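Local atomic coordinates of phosphoglycerate kinase (Coxiella burnetii, PDB entry 4NG4), a protein that catalyses the reversible transfer of a phosphate from ATP to 3-phosphoglycerate, giving ADP and 1,3-bisphosphoglycerate, a step of glycolysis. Residues T231-A235 and L250-F256; D272-A276 and N296-F300; L279-A285 and V328-F334; W322-I326 and T338-A342. All coordinates share one frame; numbering follows the deposited sequence.

Contact 1 of 4, residues T231-A235 and L250-F256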
loop_
_atom_site.group_PDB
_atom_site.type_symbol
_atom_site.label_atom_id
_atom_site.label_comp_id
_atom_site.label_asym_id
_atom_site.label_seq_id
_atom_site.Cartn_x
_atom_site.Cartn_y
_atom_site.Cartn_z
ATOM N N THR A 231 -20.571 11.507 1.272
ATOM C CA THR A 231 -21.411 10.899 0.235
ATOM C C THR A 231 -22.481 10.001 0.851
ATOM O O THR A 231 -23.628 10.036 0.433
ATOM C CB THR A 231 -20.589 10.063 -0.809
ATOM O OG1 THR A 231 -19.571 10.877 -1.411
ATOM C CG2 THR A 231 -21.490 9.538 -1.905
ATOM N N PHE A 232 -22.108 9.204 1.844
ATOM C CA PHE A 232 -23.049 8.266 2.457
ATOM C C PHE A 232 -24.169 8.983 3.216
ATOM O O PHE A 232 -25.354 8.638 3.082
ATOM C CB PHE A 232 -22.323 7.283 3.379
ATOM C CG PHE A 232 -21.763 6.079 2.667
ATOM C CD1 PHE A 232 -22.538 4.955 2.488
ATOM C CD2 PHE A 232 -20.473 6.077 2.207
ATOM C CE1 PHE A 232 -22.041 3.844 1.848
ATOM C CE2 PHE A 232 -19.964 4.989 1.566
ATOM C CZ PHE A 232 -20.754 3.857 1.381
ATOM N N LEU A 233 -23.779 9.980 4.001
ATOM C CA LEU A 233 -24.720 10.830 4.702
ATOM C C LEU A 233 -25.748 11.490 3.754
ATOM O O LEU A 233 -26.895 11.744 4.137
ATOM C CB LEU A 233 -23.948 11.908 5.467
ATOM C CG LEU A 233 -23.090 11.573 6.706
ATOM C CD1 LEU A 233 -22.461 12.843 7.288
ATOM C CD2 LEU A 233 -23.912 10.887 7.778
ATOM N N LYS A 234 -25.341 11.783 2.524
ATOM C CA LYS A 234 -26.223 12.435 1.563
ATOM C C LYS A 234 -27.113 11.405 0.838
ATOM O O LYS A 234 -28.275 11.698 0.496
ATOM C CB LYS A 234 -25.385 13.249 0.572
ATOM C CG LYS A 234 -26.171 13.989 -0.501
ATOM C CD LYS A 234 -25.438 15.236 -0.871
ATOM C CE LYS A 234 -25.783 15.752 -2.233
ATOM N NZ LYS A 234 -24.853 16.924 -2.476
ATOM N N ALA A 235 -26.580 10.200 0.625
ATOM C CA ALA A 235 -27.394 9.065 0.159
ATOM C C ALA A 235 -28.503 8.752 1.136
ATOM O O ALA A 235 -29.561 8.337 0.719
ATOM C CB ALA A 235 -26.536 7.828 -0.052
ATOM N N LEU A 250 -24.220 8.410 -5.316
ATOM C CA LEU A 250 -25.214 8.343 -4.243
ATOM C C LEU A 250 -26.008 7.036 -4.305
ATOM O O LEU A 250 -26.249 6.405 -3.282
ATOM C CB LEU A 250 -26.163 9.536 -4.303
ATOM C CG LEU A 250 -25.477 10.902 -4.177
ATOM C CD1 LEU A 250 -26.478 12.055 -4.464
ATOM C CD2 LEU A 250 -24.758 11.054 -2.831
ATOM N N ASP A 251 -26.423 6.634 -5.500
ATOM C CA ASP A 251 -27.084 5.344 -5.671
ATOM C C ASP A 251 -26.179 4.184 -5.250
ATOM O O ASP A 251 -26.651 3.203 -4.665
ATOM C CB ASP A 251 -27.518 5.132 -7.128
ATOM C CG ASP A 251 -28.630 6.062 -7.550
ATOM O OD1 ASP A 251 -29.190 6.758 -6.684
ATOM O OD2 ASP A 251 -28.947 6.081 -8.756
ATOM N N ALA A 252 -24.891 4.295 -5.565
ATOM C CA ALA A 252 -23.922 3.263 -5.194
ATOM C C ALA A 252 -23.803 3.191 -3.680
ATOM O O ALA A 252 -23.869 2.114 -3.092
ATOM C CB ALA A 252 -22.570 3.544 -5.813
ATOM N N ALA A 253 -23.647 4.357 -3.062
ATOM C CA ALA A 253 -23.510 4.460 -1.614
ATOM C C ALA A 253 -24.759 3.949 -0.897
ATOM O O ALA A 253 -24.670 3.298 0.143
ATOM C CB ALA A 253 -23.218 5.896 -1.215
ATOM N N GLN A 254 -25.922 4.227 -1.473
ATOM C CA GLN A 254 -27.192 3.829 -0.874
ATOM C C GLN A 254 -27.342 2.332 -0.921
ATOM O O GLN A 254 -27.729 1.713 0.061
ATOM C CB GLN A 254 -28.370 4.491 -1.600
ATOM C CG GLN A 254 -29.677 4.494 -0.790
ATOM C CD GLN A 254 -30.924 4.549 -1.646
ATOM O OE1 GLN A 254 -30.867 4.645 -2.877
ATOM N NE2 GLN A 254 -32.067 4.469 -0.993
ATOM N N GLN A 255 -27.029 1.755 -2.067
ATOM C CA GLN A 255 -27.111 0.312 -2.232
ATOM C C GLN A 255 -26.082 -0.409 -1.378
ATOM O O GLN A 255 -26.331 -1.508 -0.900
ATOM C CB GLN A 255 -26.894 -0.053 -3.686
ATOM C CG GLN A 255 -27.214 -1.488 -4.011
ATOM C CD GLN A 255 -26.571 -1.908 -5.294
ATOM O OE1 GLN A 255 -25.364 -2.184 -5.345
ATOM N NE2 GLN A 255 -27.365 -1.944 -6.358
ATOM N N PHE A 256 -24.917 0.194 -1.204
ATOM C CA PHE A 256 -23.905 -0.398 -0.338
ATOM C C PHE A 256 -24.369 -0.388 1.122
ATOM O O PHE A 256 -24.162 -1.357 1.855
ATOM C CB PHE A 256 -22.570 0.324 -0.472
ATOM C CG PHE A 256 -21.497 -0.268 0.373
ATOM C CD1 PHE A 256 -21.366 0.095 1.699
ATOM C CD2 PHE A 256 -20.656 -1.228 -0.135
ATOM C CE1 PHE A 256 -20.387 -0.469 2.492
ATOM C CE2 PHE A 256 -19.695 -1.803 0.650
ATOM C CZ PHE A 256 -19.558 -1.424 1.971
#
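The helical segments 231-235 and 250-256 meet at nearly a right angle (81°), axes 8.4 Å apart, with Phe232 close to Ala253 and Ala235 close to Leu250. Alanines at the crossing are consistent with the close approach. The methyl of Ala253 sits over the centre of the Phe232 ring, CB 3.8 Å above its plane in a CH-pi contact, while Ala235 CB reaches Ala253 CB at 4.0 Å. Beyond the alanine, Phe256 has CG anti to its backbone N (chi1 -179°), which brings the ring beside Phe232. The two ring planes are 73° apart and Phe232 CE1 lies 3.8 Å from Phe256 CD1. At the other end Leu250 turns one branch inward, CD2 to Thr231 CG2 3.7 Å, and the same methyl touches Lys234. Thr231 OG1 is hydrogen-bonded to Gly227 O and to Glu246 N. With Leu222 and Val224 of strand 221-226 and Leu212 and Leu216 of helix 209-216 packed around the phenylalanines, this is helix-on-helix packing at the edge strand of the parallel alpha/beta nucleotide-binding domain.

Contact 2 of 4, residues D272-A276 and N296-F300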
loop_
_atom_site.group_PDB
_atom_site.type_symbol
_atom_site.label_atom_id
_atom_site.label_comp_id
_atom_site.label_asym_id
_atom_site.label_seq_id
_atom_site.Cartn_x
_atom_site.Cartn_y
_atom_site.Cartn_z
ATOM N N ASP A 272 -22.258 13.590 14.579
ATOM C CA ASP A 272 -21.835 14.986 14.744
ATOM C C ASP A 272 -20.548 15.281 13.957
ATOM O O ASP A 272 -19.718 14.394 13.771
ATOM C CB ASP A 272 -21.695 15.364 16.236
ATOM C CG ASP A 272 -20.718 14.470 17.018
ATOM O OD1 ASP A 272 -20.116 13.532 16.454
ATOM O OD2 ASP A 272 -20.554 14.727 18.227
ATOM N N VAL A 273 -20.404 16.526 13.496
ATOM C CA VAL A 273 -19.296 16.952 12.616
ATOM C C VAL A 273 -18.812 18.356 12.971
ATOM O O VAL A 273 -19.516 19.101 13.644
ATOM C CB VAL A 273 -19.742 16.996 11.126
ATOM C CG1 VAL A 273 -19.997 15.598 10.582
ATOM C CG2 VAL A 273 -20.974 17.861 10.965
ATOM N N ILE A 274 -17.620 18.734 12.527
ATOM C CA ILE A 274 -17.218 20.125 12.693
ATOM C C ILE A 274 -17.169 20.834 11.358
ATOM O O ILE A 274 -16.524 20.381 10.418
ATOM C CB ILE A 274 -15.892 20.300 13.440
ATOM C CG1 ILE A 274 -15.624 21.783 13.697
ATOM C CG2 ILE A 274 -14.757 19.750 12.645
ATOM C CD1 ILE A 274 -14.927 22.054 15.042
ATOM N N VAL A 275 -17.861 21.963 11.299
ATOM C CA VAL A 275 -18.084 22.682 10.061
ATOM C C VAL A 275 -17.530 24.088 10.151
ATOM O O VAL A 275 -17.382 24.642 11.229
ATOM C CB VAL A 275 -19.603 22.753 9.696
ATOM C CG1 VAL A 275 -20.243 21.385 9.760
ATOM C CG2 VAL A 275 -20.357 23.692 10.613
ATOM N N ALA A 276 -17.210 24.643 8.994
ATOM C CA ALA A 276 -16.767 26.018 8.860
ATOM C C ALA A 276 -17.218 26.464 7.484
ATOM O O ALA A 276 -17.588 25.632 6.654
ATOM C CB ALA A 276 -15.265 26.111 8.982
ATOM N N ASN A 296 -24.270 26.796 3.296
ATOM C CA ASN A 296 -22.905 27.115 2.847
ATOM C C ASN A 296 -21.867 26.904 3.927
ATOM O O ASN A 296 -20.998 27.743 4.139
ATOM C CB ASN A 296 -22.804 28.519 2.223
ATOM C CG ASN A 296 -23.212 29.607 3.165
ATOM O OD1 ASN A 296 -23.794 29.349 4.217
ATOM N ND2 ASN A 296 -22.912 30.846 2.795
ATOM N N GLU A 297 -21.994 25.758 4.590
ATOM C CA GLU A 297 -20.967 25.189 5.443
ATOM C C GLU A 297 -20.518 23.877 4.818
ATOM O O GLU A 297 -21.190 23.343 3.944
ATOM C CB GLU A 297 -21.527 24.880 6.821
ATOM C CG GLU A 297 -22.051 26.063 7.567
ATOM C CD GLU A 297 -22.530 25.684 8.962
ATOM O OE1 GLU A 297 -23.563 24.964 9.093
ATOM O OE2 GLU A 297 -21.866 26.118 9.920
ATOM N N SER A 298 -19.387 23.353 5.278
ATOM C CA SER A 298 -18.880 22.079 4.782
ATOM C C SER A 298 -18.359 21.283 5.963
ATOM O O SER A 298 -17.855 21.860 6.930
ATOM C CB SER A 298 -17.738 22.301 3.777
ATOM O OG SER A 298 -17.989 23.379 2.898
ATOM N N ILE A 299 -18.465 19.962 5.878
ATOM C CA ILE A 299 -17.962 19.082 6.929
ATOM C C ILE A 299 -16.479 18.792 6.722
ATOM O O ILE A 299 -16.095 18.251 5.697
ATOM C CB ILE A 299 -18.728 17.758 6.956
ATOM C CG1 ILE A 299 -20.221 18.024 7.255
ATOM C CG2 ILE A 299 -18.127 16.817 8.003
ATOM C CD1 ILE A 299 -21.109 16.781 7.170
ATOM N N PHE A 300 -15.654 19.149 7.708
ATOM C CA PHE A 300 -14.209 18.907 7.661
ATOM C C PHE A 300 -13.693 17.894 8.694
ATOM O O PHE A 300 -12.522 17.511 8.673
ATOM C CB PHE A 300 -13.468 20.223 7.855
ATOM C CG PHE A 300 -13.843 21.295 6.857
ATOM C CD1 PHE A 300 -13.847 21.032 5.503
ATOM C CD2 PHE A 300 -14.170 22.566 7.280
ATOM C CE1 PHE A 300 -14.167 22.015 4.591
ATOM C CE2 PHE A 300 -14.490 23.547 6.379
ATOM C CZ PHE A 300 -14.488 23.269 5.026
#
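Val273 and Ile299 pack together, their side chains crossing at about a right angle with Val273 CG1 3.4 Å from Ile299 CG2. Val275 joins them on that face, its CB 4.1 Å from Glu297 CB. On the opposite face the methyl of Ala276 comes up to the edge of the Phe300 ring, near its plane, CB to CE2 3.7 Å. Two backbone bonds fix this register: Phe300 N to Ile274 O is 3.1 Å and nearly straight (168°), and Ser298 N to Ala276 O is 3.2 Å, with Val275 and Ile299 as the non-hydrogen-bonded pair between. The strands form part of a small antiparallel sheet in which 272-276 is central, flanked by 286-289 and 298-300. The Glu297 carboxylate makes a salt bridge with Lys288 of the far strand and accepts a bond from Thr294 N, while Phe334 packs its ring against Phe300 at about 50°. Ile299 also belongs to the ADP pocket, its carbonyl O receiving a weak hydrogen bond from the adenine N6.

Contact 3 of 4, residues L279-A285 and V328-F334. With ADP (adenosine-5'-diphosphate), chain E.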
loop_
_atom_site.group_PDB
_atom_site.type_symbol
_atom_site.label_atom_id
_atom_site.label_comp_id
_atom_site.label_asym_id
_atom_site.label_seq_id
_atom_site.Cartn_x
_atom_site.Cartn_y
_atom_site.Cartn_z
ATOM N N LEU A 279 -12.150 26.829 4.462
ATOM C CA LEU A 279 -11.167 25.875 4.973
ATOM C C LEU A 279 -9.808 26.509 5.242
ATOM O O LEU A 279 -8.986 26.645 4.334
ATOM C CB LEU A 279 -11.011 24.705 3.997
ATOM C CG LEU A 279 -10.003 23.589 4.347
ATOM C CD1 LEU A 279 -10.093 23.127 5.820
ATOM C CD2 LEU A 279 -10.217 22.405 3.409
ATOM N N SER A 280 -9.577 26.872 6.503
ATOM C CA SER A 280 -8.320 27.497 6.943
ATOM C C SER A 280 -8.189 27.449 8.479
ATOM O O SER A 280 -9.202 27.316 9.185
ATOM C CB SER A 280 -8.260 28.949 6.450
ATOM O OG SER A 280 -9.432 29.656 6.821
ATOM N N GLU A 281 -6.962 27.588 9.001
ATOM C CA GLU A 281 -6.731 27.569 10.458
ATOM C C GLU A 281 -7.436 28.722 11.186
ATOM O O GLU A 281 -7.343 28.824 12.411
ATOM C CB GLU A 281 -5.217 27.601 10.781
ATOM C CG GLU A 281 -4.556 28.995 10.699
ATOM C CD GLU A 281 -3.058 29.002 11.015
ATOM O OE1 GLU A 281 -2.570 29.997 11.612
ATOM O OE2 GLU A 281 -2.364 28.023 10.664
ATOM N N ASP A 282 -8.169 29.546 10.435
ATOM C CA ASP A 282 -8.509 30.916 10.823
ATOM C C ASP A 282 -9.996 31.170 11.080
ATOM O O ASP A 282 -10.342 32.059 11.868
ATOM C CB ASP A 282 -8.063 31.840 9.690
ATOM C CG ASP A 282 -7.558 33.169 10.182
ATOM O OD1 ASP A 282 -6.803 33.173 11.179
ATOM O OD2 ASP A 282 -7.891 34.200 9.557
ATOM N N ALA A 283 -10.856 30.410 10.396
ATOM C CA ALA A 283 -12.316 30.604 10.428
ATOM C C ALA A 283 -12.981 29.924 11.624
ATOM O O ALA A 283 -12.378 29.065 12.265
ATOM C CB ALA A 283 -12.917 30.067 9.152
ATOM N N LYS A 284 -14.224 30.314 11.917
ATOM C CA LYS A 284 -15.022 29.675 12.980
ATOM C C LYS A 284 -15.278 28.184 12.750
ATOM O O LYS A 284 -16.043 27.819 11.855
ATOM C CB LYS A 284 -16.387 30.355 13.099
ATOM C CG LYS A 284 -16.383 31.659 13.852
ATOM C CD LYS A 284 -16.831 31.488 15.305
ATOM C CE LYS A 284 -16.961 32.846 16.027
ATOM N NZ LYS A 284 -18.254 33.559 15.767
ATOM N N ALA A 285 -14.667 27.323 13.564
ATOM C CA ALA A 285 -15.006 25.895 13.546
ATOM C C ALA A 285 -16.157 25.727 14.521
ATOM O O ALA A 285 -16.095 26.250 15.643
ATOM C CB ALA A 285 -13.813 25.035 13.950
ATOM N N VAL A 328 -10.009 16.615 7.623
ATOM C CA VAL A 328 -8.966 17.381 6.984
ATOM C C VAL A 328 -7.861 17.614 7.998
ATOM O O VAL A 328 -7.605 18.745 8.429
ATOM C CB VAL A 328 -9.503 18.723 6.449
ATOM C CG1 VAL A 328 -8.443 19.412 5.574
ATOM C CG2 VAL A 328 -10.809 18.508 5.665
ATOM N N PHE A 329 -7.181 16.530 8.358
ATOM C CA PHE A 329 -6.164 16.546 9.419
ATOM C C PHE A 329 -5.013 17.527 9.196
ATOM O O PHE A 329 -4.343 17.894 10.145
ATOM C CB PHE A 329 -5.561 15.144 9.568
ATOM C CG PHE A 329 -4.526 14.814 8.510
ATOM C CD1 PHE A 329 -4.911 14.348 7.264
ATOM C CD2 PHE A 329 -3.162 15.001 8.762
ATOM C CE1 PHE A 329 -3.962 14.059 6.295
ATOM C CE2 PHE A 329 -2.214 14.708 7.789
ATOM C CZ PHE A 329 -2.615 14.244 6.556
ATOM N N GLU A 330 -4.752 17.900 7.940
ATOM C CA GLU A 330 -3.597 18.761 7.598
ATOM C C GLU A 330 -3.709 20.135 8.234
ATOM O O GLU A 330 -2.717 20.687 8.690
ATOM C CB GLU A 330 -3.431 18.922 6.079
ATOM C CG GLU A 330 -3.245 17.597 5.294
ATOM C CD GLU A 330 -4.562 17.020 4.736
ATOM O OE1 GLU A 330 -5.660 17.467 5.147
ATOM O OE2 GLU A 330 -4.497 16.108 3.882
ATOM N N ILE A 331 -4.919 20.685 8.248
ATOM C CA ILE A 331 -5.193 21.910 8.989
ATOM C C ILE A 331 -5.602 21.496 10.403
ATOM O O ILE A 331 -6.221 20.452 10.588
ATOM C CB ILE A 331 -6.258 22.792 8.277
ATOM C CG1 ILE A 331 -6.295 24.196 8.878
ATOM C CG2 ILE A 331 -7.609 22.161 8.335
ATOM C CD1 ILE A 331 -5.019 25.008 8.588
ATOM N N GLU A 332 -5.239 22.315 11.388
ATOM C CA GLU A 332 -5.174 21.896 12.797
ATOM C C GLU A 332 -6.514 21.858 13.512
ATOM O O GLU A 332 -6.698 21.056 14.415
ATOM C CB GLU A 332 -4.206 22.795 13.585
ATOM C CG GLU A 332 -2.773 22.833 13.012
ATOM C CD GLU A 332 -2.540 23.912 11.914
ATOM O OE1 GLU A 332 -3.519 24.497 11.378
ATOM O OE2 GLU A 332 -1.352 24.174 11.593
ATOM N N ALA A 333 -7.438 22.736 13.141
ATOM C CA ALA A 333 -8.775 22.721 13.731
ATOM C C ALA A 333 -9.533 21.434 13.337
ATOM O O ALA A 333 -10.358 20.906 14.095
ATOM C CB ALA A 333 -9.550 23.948 13.294
ATOM N N PHE A 334 -9.216 20.920 12.155
ATOM C CA PHE A 334 -9.982 19.847 11.570
ATOM C C PHE A 334 -9.275 18.482 11.709
ATOM O O PHE A 334 -9.581 17.532 10.967
ATOM C CB PHE A 334 -10.303 20.231 10.127
ATOM C CG PHE A 334 -11.018 21.564 10.010
ATOM C CD1 PHE A 334 -12.152 21.832 10.772
ATOM C CD2 PHE A 334 -10.561 22.549 9.162
ATOM C CE1 PHE A 334 -12.813 23.042 10.679
ATOM C CE2 PHE A 334 -11.221 23.764 9.069
ATOM C CZ PHE A 334 -12.352 24.006 9.835
HETATM P PB ADP E . -5.034 7.833 1.750
HETATM O O1B ADP E . -4.508 7.970 3.157
HETATM O O2B ADP E . -4.122 8.449 0.707
HETATM O O3B ADP E . -5.538 6.451 1.407
HETATM P PA ADP E . -7.262 9.129 0.487
HETATM O O1A ADP E . -6.378 9.173 -0.736
HETATM O O2A ADP E . -8.468 8.228 0.447
HETATM O O3A ADP E . -6.382 8.731 1.789
HETATM O "O5'" ADP E . -7.738 10.656 0.751
HETATM C "C5'" ADP E . -7.341 11.404 1.908
HETATM C "C4'" ADP E . -7.260 12.889 1.587
HETATM O "O4'" ADP E . -8.583 13.413 1.423
HETATM C "C3'" ADP E . -6.571 13.681 2.700
HETATM O "O3'" ADP E . -5.408 14.360 2.204
HETATM C "C2'" ADP E . -7.633 14.636 3.234
HETATM O "O2'" ADP E . -7.148 15.970 3.417
HETATM C "C1'" ADP E . -8.768 14.600 2.209
HETATM N N9 ADP E . -10.110 14.646 2.877
HETATM C C8 ADP E . -10.608 13.749 3.763
HETATM N N7 ADP E . -11.850 14.124 4.168
HETATM C C5 ADP E . -12.172 15.273 3.540
HETATM C C6 ADP E . -13.330 16.201 3.509
HETATM N N6 ADP E . -14.440 15.980 4.256
HETATM N N1 ADP E . -13.238 17.286 2.697
HETATM C C2 ADP E . -12.151 17.554 1.935
HETATM N N3 ADP E . -11.068 16.753 1.920
HETATM C C4 ADP E . -11.017 15.620 2.686
#
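Leu279 and Phe334 are the main pair where two loops of the nucleotide-binding domain, each containing a type I beta turn (Ser280 to Ala283, Val328 to Ile331), lie against one another. Leu279, its CG opposite the amide nitrogen (chi1 179°), extends towards the second loop and puts CD1 among three side chains: 3.4 Å from Phe334 CD2, and also against Ile331 CG2 and Val328 CG1. On the Phe334 ring, CE1, across from CD2, meets Ala285 CB at 4.0 Å, so the ring spans the first loop from its start to its end; Ala333 CB lies over one face. Ile331 runs the other way and lays CD1 against the turn of 279-285, 3.4 Å from Glu281 CB. Glu281 and Glu332 run alongside each other in the same direction, their carboxylate planes 72° apart. Glu281 OE2 is 3.8 Å from Glu332 OE1, a like-charge approach that solvent probably screens, since both residues are exposed. The loops share no hydrogen bond, and their grip is apolar. Phe334 belongs to the magnesium site through its backbone O, not its ring. On the nucleotide side, Val328 CG2 rests 4.0 Å from adenine N1, and Glu330 turns its carboxylate to the ribose, where OE2 accepts a hydrogen bond from O3' of ADP at 2.6 Å.

Contact 4 of 4, residues W322-I326 and T338-A342. With MG (magnesium ion), chain D; ADP (adenosine-5'-diphosphate), chain E.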
loop_
_atom_site.group_PDB
_atom_site.type_symbol
_atom_site.label_atom_id
_atom_site.label_comp_id
_atom_site.label_asym_id
_atom_site.label_seq_id
_atom_site.Cartn_x
_atom_site.Cartn_y
_atom_site.Cartn_z
ATOM N N TRP A 322 -6.979 0.066 8.413
ATOM C CA TRP A 322 -7.322 1.484 8.291
ATOM C C TRP A 322 -6.585 2.185 7.142
ATOM O O TRP A 322 -5.362 2.235 7.118
ATOM C CB TRP A 322 -7.058 2.186 9.614
ATOM C CG TRP A 322 -7.075 3.671 9.548
ATOM C CD1 TRP A 322 -7.874 4.460 8.765
ATOM C CD2 TRP A 322 -6.262 4.562 10.307
ATOM N NE1 TRP A 322 -7.587 5.786 8.981
ATOM C CE2 TRP A 322 -6.606 5.871 9.930
ATOM C CE3 TRP A 322 -5.266 4.380 11.258
ATOM C CZ2 TRP A 322 -5.987 6.989 10.477
ATOM C CZ3 TRP A 322 -4.648 5.497 11.795
ATOM C CH2 TRP A 322 -5.007 6.781 11.399
ATOM N N ASN A 323 -7.370 2.723 6.206
ATOM C CA ASN A 323 -6.893 3.399 5.023
ATOM C C ASN A 323 -7.662 4.678 4.804
ATOM O O ASN A 323 -8.778 4.651 4.290
ATOM C CB ASN A 323 -7.091 2.507 3.805
ATOM C CG ASN A 323 -6.887 3.254 2.496
ATOM O OD1 ASN A 323 -7.664 3.094 1.551
ATOM N ND2 ASN A 323 -5.855 4.091 2.442
ATOM N N GLY A 324 -7.073 5.798 5.194
ATOM C CA GLY A 324 -7.644 7.109 4.904
ATOM C C GLY A 324 -8.008 7.915 6.139
ATOM O O GLY A 324 -8.729 7.428 7.026
ATOM N N PRO A 325 -7.530 9.167 6.207
ATOM C CA PRO A 325 -7.891 10.038 7.331
ATOM C C PRO A 325 -9.362 10.455 7.255
ATOM O O PRO A 325 -9.914 10.599 6.150
ATOM C CB PRO A 325 -6.984 11.239 7.144
ATOM C CG PRO A 325 -6.795 11.326 5.654
ATOM C CD PRO A 325 -6.871 9.912 5.121
ATOM N N ILE A 326 -9.980 10.637 8.424
ATOM C CA ILE A 326 -11.433 10.847 8.534
ATOM C C ILE A 326 -11.813 12.320 8.737
ATOM O O ILE A 326 -12.992 12.647 8.932
ATOM C CB ILE A 326 -12.052 9.968 9.638
ATOM C CG1 ILE A 326 -11.405 10.246 10.996
ATOM C CG2 ILE A 326 -11.912 8.483 9.280
ATOM C CD1 ILE A 326 -12.224 11.111 11.883
ATOM N N THR A 338 -9.134 12.704 13.457
ATOM C CA THR A 338 -8.206 11.736 12.887
ATOM C C THR A 338 -7.145 11.354 13.907
ATOM O O THR A 338 -6.748 10.205 13.967
ATOM C CB THR A 338 -7.585 12.262 11.596
ATOM O OG1 THR A 338 -8.642 12.602 10.696
ATOM C CG2 THR A 338 -6.673 11.223 10.944
ATOM N N ARG A 339 -6.692 12.300 14.718
ATOM C CA ARG A 339 -5.807 11.971 15.844
ATOM C C ARG A 339 -6.504 11.019 16.821
ATOM O O ARG A 339 -6.005 9.939 17.108
ATOM C CB ARG A 339 -5.382 13.234 16.593
ATOM C CG ARG A 339 -4.184 13.028 17.528
ATOM C CD ARG A 339 -4.111 14.123 18.581
ATOM N NE ARG A 339 -4.575 15.400 18.022
ATOM C CZ ARG A 339 -3.809 16.284 17.387
ATOM N NH1 ARG A 339 -2.496 16.072 17.233
ATOM N NH2 ARG A 339 -4.361 17.394 16.913
ATOM N N ALA A 340 -7.674 11.427 17.304
ATOM C CA ALA A 340 -8.474 10.615 18.209
ATOM C C ALA A 340 -8.499 9.186 17.732
ATOM O O ALA A 340 -8.248 8.271 18.492
ATOM C CB ALA A 340 -9.885 11.153 18.291
ATOM N N LEU A 341 -8.805 9.015 16.452
ATOM C CA LEU A 341 -8.885 7.699 15.845
ATOM C C LEU A 341 -7.523 7.030 15.897
ATOM O O LEU A 341 -7.400 5.889 16.337
ATOM C CB LEU A 341 -9.380 7.803 14.400
ATOM C CG LEU A 341 -9.449 6.485 13.609
ATOM C CD1 LEU A 341 -10.613 5.618 14.083
ATOM C CD2 LEU A 341 -9.557 6.769 12.113
ATOM N N ALA A 342 -6.499 7.742 15.449
ATOM C CA ALA A 342 -5.152 7.182 15.391
ATOM C C ALA A 342 -4.738 6.677 16.769
ATOM O O ALA A 342 -4.257 5.556 16.906
ATOM C CB ALA A 342 -4.175 8.219 14.887
HETATM MG MG MG D . -9.399 14.775 11.273
HETATM P PB ADP E . -5.034 7.833 1.750
HETATM O O1B ADP E . -4.508 7.970 3.157
HETATM O O2B ADP E . -4.122 8.449 0.707
HETATM O O3B ADP E . -5.538 6.451 1.407
HETATM P PA ADP E . -7.262 9.129 0.487
HETATM O O1A ADP E . -6.378 9.173 -0.736
HETATM O O2A ADP E . -8.468 8.228 0.447
HETATM O O3A ADP E . -6.382 8.731 1.789
HETATM O "O5'" ADP E . -7.738 10.656 0.751
HETATM C "C5'" ADP E . -7.341 11.404 1.908
HETATM C "C4'" ADP E . -7.260 12.889 1.587
HETATM O "O4'" ADP E . -8.583 13.413 1.423
HETATM C "C3'" ADP E . -6.571 13.681 2.700
HETATM O "O3'" ADP E . -5.408 14.360 2.204
HETATM C "C2'" ADP E . -7.633 14.636 3.234
HETATM O "O2'" ADP E . -7.148 15.970 3.417
HETATM C "C1'" ADP E . -8.768 14.600 2.209
HETATM N N9 ADP E . -10.110 14.646 2.877
HETATM C C8 ADP E . -10.608 13.749 3.763
HETATM N N7 ADP E . -11.850 14.124 4.168
HETATM C C5 ADP E . -12.172 15.273 3.540
HETATM C C6 ADP E . -13.330 16.201 3.509
HETATM N N6 ADP E . -14.440 15.980 4.256
HETATM N N1 ADP E . -13.238 17.286 2.697
HETATM C C2 ADP E . -12.151 17.554 1.935
HETATM N N3 ADP E . -11.068 16.753 1.920
HETATM C C4 ADP E . -11.017 15.620 2.686
#
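Trp322 and Leu341 meet inside a beta-alpha-beta unit, where strand 319-323 leads through a loop into helix 336-347 and on to strand 351-354 of the parallel sheet. The apolar contacts centre on the indole. Leu341 CD2 lies over one face, 3.6 Å above the plane and displaced towards the rim, in a CH-pi contact with the five-membered ring. Ala342 CB approaches CH2 of the six-membered ring at 3.9 Å, and Thr338 CG2 lies at the ring edge and against Pro325 CB. Among the hydrogen bonds, Trp322 NE1 reaches Gly324 O at 2.8 Å, which ties the indole to the loop that follows its strand. The carbonyl oxygen is close to the ring plane, although the donor stands well out of the carbonyl plane. Ile326 N gives Thr338 OG1 a weak bond at 3.3 Å. Ligand contacts come from the same loop: Pro325 packs on the ribose and phosphate linkage, and Asn323, held by Gly355 O and Lys208, makes a weak bond from ND2 to O3B of ADP. Asp301 and Phe334 share the metal site, which lies well apart from the phosphates. Thr338 OG1, anti to its carbonyl carbon (chi1 -56°), binds the magnesium ion at 2.4 Å.

Overall arrangement
All four contacts belong to the nucleotide-binding half of the enzyme, and their chemistry differs with burial and with the elements they join. Contact 4 is wholly buried and nearest the chain's centre; it mixes aromatic packing with metal and phosphate binding. Contact 2, also buried, is held by backbone bonds together with apolar pairs on both faces, whereas contacts 1 and 3 are partly buried and rely on apolar side chains, contact 3 with charged residues at its exposed margin. Contacts 2 and 3 interlock, since Phe300 O lies 2.9 Å from Val328 N, probably hydrogen-bonded. Contact 1 touches contact 2 through Leu233 and Ile299. Contacts 3 and 4 share the connection from strand 319-323 to helix 336-347, and both reach ADP.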